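Local structure of type ii site-specific deoxyribonuclease (Klebsiella pneumoniae, 6EKR) at residues F136-M141 with V176-V181. The protein probably cuts double-stranded DNA at a specific recognition sequence, as a Type IIP restriction endonuclease of the PD-(D/E)xK nuclease class. The protein carries 2 engineered substitutions. Sequence-based numbering, arbitrary orientation.
Sequences FFEIFM and VSTDIV
E138 has CG anti to its backbone N (chi1 170°) and CD anti to CA (chi2 180°), which takes CD away from the helix axis toward T178. I180 has CG1 anti to its carbonyl carbon and CD1 anti to CA (chi2 169°), which turns CD1 to the helix. The E138 and T178 side chains cross obliquely: E138 CD lies 3.7 Å from T178 CB, while E138 OE1 touches T178 CG2 at 3.5 Å. E138 OE2 comes 3.4 Å from D179 O, but both are acceptors, and no hydrogen bond joins the two segments. Helix 132-148 and, after helix 159-171, the antiparallel strands 179-183 and 190-194, then helix 204-217 and strand 222-227, are consistent with the α/β core of PD-(D/E)xK nucleases; here the first helix of that series meets an outermost strand, within this chain, of the mixed sheet. I180 CG1 sits 4.0 Å from the E138 methylene CG, and I180 CD1 lies 3.6 Å from the backbone carbonyl oxygen E138 O. M141 adds a looser touch through CB, 4.4 Å from I180 CD1, before its selenium end leads away. Y15 of helix 3-16 packs against both E138 and I180. D179 points its CB away from the helix, and its OD2 accepts a hydrogen bond from Q209 NE2.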
ATOM      1  N   PHE A 136      14.172 -12.534  -6.176  1.00 43.90           N
ATOM      2  CA  PHE A 136      15.583 -12.727  -6.426  1.00 43.06           C
ATOM      3  C   PHE A 136      16.434 -11.703  -5.655  1.00 42.72           C
ATOM      4  O   PHE A 136      17.448 -12.067  -5.049  1.00 42.50           O
ATOM      5  CB  PHE A 136      15.911 -12.764  -7.923  1.00 42.86           C
ATOM      6  CG  PHE A 136      17.360 -12.998  -8.195  1.00 42.59           C
ATOM      7  CD1 PHE A 136      17.889 -14.279  -8.128  1.00 42.28           C
ATOM      8  CD2 PHE A 136      18.212 -11.927  -8.449  1.00 42.28           C
ATOM      9  CE1 PHE A 136      19.240 -14.502  -8.338  1.00 41.29           C
ATOM     10  CE2 PHE A 136      19.556 -12.134  -8.669  1.00 42.38           C
ATOM     11  CZ  PHE A 136      20.073 -13.430  -8.614  1.00 42.71           C
ATOM     12  N   PHE A 137      16.004 -10.441  -5.650  1.00 42.12           N
ATOM     13  CA  PHE A 137      16.670  -9.409  -4.865  1.00 41.79           C
ATOM     14  C   PHE A 137      16.924  -9.858  -3.420  1.00 41.91           C
ATOM     15  O   PHE A 137      18.053  -9.792  -2.957  1.00 41.85           O
ATOM     16  CB  PHE A 137      15.900  -8.084  -4.936  1.00 41.71           C
ATOM     17  CG  PHE A 137      16.613  -6.895  -4.293  1.00 41.25           C
ATOM     18  CD1 PHE A 137      17.997  -6.878  -4.113  1.00 40.86           C
ATOM     19  CD2 PHE A 137      15.883  -5.781  -3.892  1.00 40.41           C
ATOM     20  CE1 PHE A 137      18.632  -5.792  -3.527  1.00 40.65           C
ATOM     21  CE2 PHE A 137      16.513  -4.681  -3.307  1.00 41.07           C
ATOM     22  CZ  PHE A 137      17.892  -4.685  -3.128  1.00 41.39           C
ATOM     23  N   GLU A 138      15.899 -10.335  -2.721  1.00 42.29           N
ATOM     24  CA  GLU A 138      16.090 -10.843  -1.363  1.00 42.87           C
ATOM     25  C   GLU A 138      17.117 -11.989  -1.297  1.00 43.47           C
ATOM     26  O   GLU A 138      18.065 -11.944  -0.504  1.00 43.48           O
ATOM     27  CB  GLU A 138      14.767 -11.302  -0.761  1.00 42.81           C
ATOM     28  CG  GLU A 138      14.956 -12.063   0.544  1.00 44.51           C
ATOM     29  CD  GLU A 138      13.672 -12.527   1.176  1.00 47.24           C
ATOM     30  OE1 GLU A 138      12.795 -13.028   0.448  1.00 48.15           O
ATOM     31  OE2 GLU A 138      13.549 -12.405   2.414  1.00 49.30           O
ATOM     32  N   ILE A 139      16.902 -13.011  -2.127  1.00 44.06           N
ATOM     33  CA  ILE A 139      17.749 -14.203  -2.201  1.00 44.54           C
ATOM     34  C   ILE A 139      19.226 -13.853  -2.424  1.00 44.59           C
ATOM     35  O   ILE A 139      20.124 -14.394  -1.756  1.00 44.37           O
ATOM     36  CB  ILE A 139      17.276 -15.095  -3.365  1.00 44.94           C
ATOM     37  CG1 ILE A 139      16.038 -15.882  -2.970  1.00 45.11           C
ATOM     38  CG2 ILE A 139      18.371 -16.059  -3.835  1.00 45.29           C
ATOM     39  CD1 ILE A 139      15.463 -16.610  -4.153  1.00 46.02           C
ATOM     40  N   PHE A 140      19.451 -12.954  -3.381  1.00 44.48           N
ATOM     41  CA  PHE A 140      20.773 -12.489  -3.728  1.00 44.47           C
ATOM     42  C   PHE A 140      21.438 -11.808  -2.555  1.00 44.76           C
ATOM     43  O   PHE A 140      22.574 -12.135  -2.215  1.00 45.01           O
ATOM     44  CB  PHE A 140      20.692 -11.509  -4.883  1.00 44.57           C
ATOM     45  CG  PHE A 140      22.010 -10.925  -5.262  1.00 44.96           C
ATOM     46  CD1 PHE A 140      22.975 -11.708  -5.897  1.00 44.79           C
ATOM     47  CD2 PHE A 140      22.294  -9.589  -4.986  1.00 45.28           C
ATOM     48  CE1 PHE A 140      24.196 -11.172  -6.251  1.00 44.60           C
ATOM     49  CE2 PHE A 140      23.519  -9.044  -5.338  1.00 45.30           C
ATOM     50  CZ  PHE A 140      24.469  -9.838  -5.978  1.00 45.05           C
HETATM   51  N   MSE A 141      20.734 -10.854  -1.948  1.00 44.79           N
HETATM   52  CA  MSE A 141      21.280 -10.097  -0.844  1.00 45.06           C
HETATM   53  C   MSE A 141      21.547 -11.008   0.329  1.00 44.82           C
HETATM   54  O   MSE A 141      22.561 -10.871   1.005  1.00 44.97           O
HETATM   55  CB  MSE A 141      20.351  -8.967  -0.447  1.00 45.52           C
HETATM   56  CG  MSE A 141      20.359  -7.817  -1.434  1.00 49.56           C
HETATM   57 SE   MSE A 141      22.157  -7.268  -2.034  1.00 59.36          SE
HETATM   58  CE  MSE A 141      22.914  -6.779  -0.289  1.00 55.88           C
ATOM     59  N   VAL A 176       4.377  -9.201  -2.428  1.00 73.89           N
ATOM     60  CA  VAL A 176       4.753  -9.988  -1.247  1.00 73.38           C
ATOM     61  C   VAL A 176       5.968  -9.410  -0.505  1.00 72.66           C
ATOM     62  O   VAL A 176       6.926  -8.924  -1.118  1.00 72.53           O
ATOM     63  CB  VAL A 176       5.019 -11.472  -1.611  1.00 73.69           C
ATOM     64  CG1 VAL A 176       6.345 -11.620  -2.400  1.00 73.76           C
ATOM     65  CG2 VAL A 176       4.992 -12.369  -0.347  1.00 73.73           C
ATOM     66  N   SER A 177       5.924  -9.492   0.822  1.00 71.60           N
ATOM     67  CA  SER A 177       6.938  -8.865   1.651  1.00 70.33           C
ATOM     68  C   SER A 177       8.221  -9.702   1.794  1.00 69.30           C
ATOM     69  O   SER A 177       8.195 -10.864   2.227  1.00 69.41           O
ATOM     70  CB  SER A 177       6.347  -8.497   3.006  1.00 70.23           C
ATOM     71  OG  SER A 177       7.246  -7.673   3.718  1.00 70.94           O
ATOM     72  N   THR A 178       9.339  -9.091   1.412  1.00 67.75           N
ATOM     73  CA  THR A 178      10.658  -9.710   1.520  1.00 66.23           C
ATOM     74  C   THR A 178      11.512  -8.881   2.476  1.00 64.90           C
ATOM     75  O   THR A 178      12.023  -7.821   2.097  1.00 64.94           O
ATOM     76  CB  THR A 178      11.373  -9.814   0.133  1.00 66.47           C
ATOM     77  OG1 THR A 178      11.568  -8.502  -0.418  1.00 66.41           O
ATOM     78  CG2 THR A 178      10.558 -10.661  -0.854  1.00 66.39           C
ATOM     79  N   ASP A 179      11.631  -9.353   3.717  1.00 62.91           N
ATOM     80  CA  ASP A 179      12.433  -8.694   4.743  1.00 61.05           C
ATOM     81  C   ASP A 179      13.457  -9.677   5.253  1.00 59.42           C
ATOM     82  O   ASP A 179      13.120 -10.832   5.447  1.00 59.58           O
ATOM     83  CB  ASP A 179      11.556  -8.266   5.918  1.00 61.39           C
ATOM     84  CG  ASP A 179      10.646  -7.091   5.590  1.00 62.25           C
ATOM     85  OD1 ASP A 179      10.750  -6.511   4.486  1.00 62.72           O
ATOM     86  OD2 ASP A 179       9.821  -6.740   6.463  1.00 63.54           O
ATOM     87  N   ILE A 180      14.695  -9.231   5.471  1.00 57.57           N
ATOM     88  CA  ILE A 180      15.748 -10.095   6.034  1.00 55.62           C
ATOM     89  C   ILE A 180      16.051  -9.704   7.469  1.00 54.99           C
ATOM     90  O   ILE A 180      16.276  -8.542   7.763  1.00 54.89           O
ATOM     91  CB  ILE A 180      17.062 -10.085   5.202  1.00 55.40           C
ATOM     92  CG1 ILE A 180      16.873 -10.855   3.891  1.00 55.10           C
ATOM     93  CG2 ILE A 180      18.210 -10.706   5.992  1.00 54.61           C
ATOM     94  CD1 ILE A 180      17.986 -10.689   2.878  1.00 54.94           C
ATOM     95  N   VAL A 181      16.045 -10.682   8.360  1.00 54.30           N
ATOM     96  CA  VAL A 181      16.408 -10.455   9.747  1.00 53.74           C
ATOM     97  C   VAL A 181      17.759 -11.104  10.024  1.00 53.64           C
ATOM     98  O   VAL A 181      17.937 -12.305   9.820  1.00 53.28           O
ATOM     99  CB  VAL A 181      15.328 -11.002  10.730  1.00 53.69           C
ATOM    100  CG1 VAL A 181      15.658 -10.636  12.168  1.00 52.76           C
ATOM    101  CG2 VAL A 181      13.953 -10.481  10.360  1.00 53.64           C
TER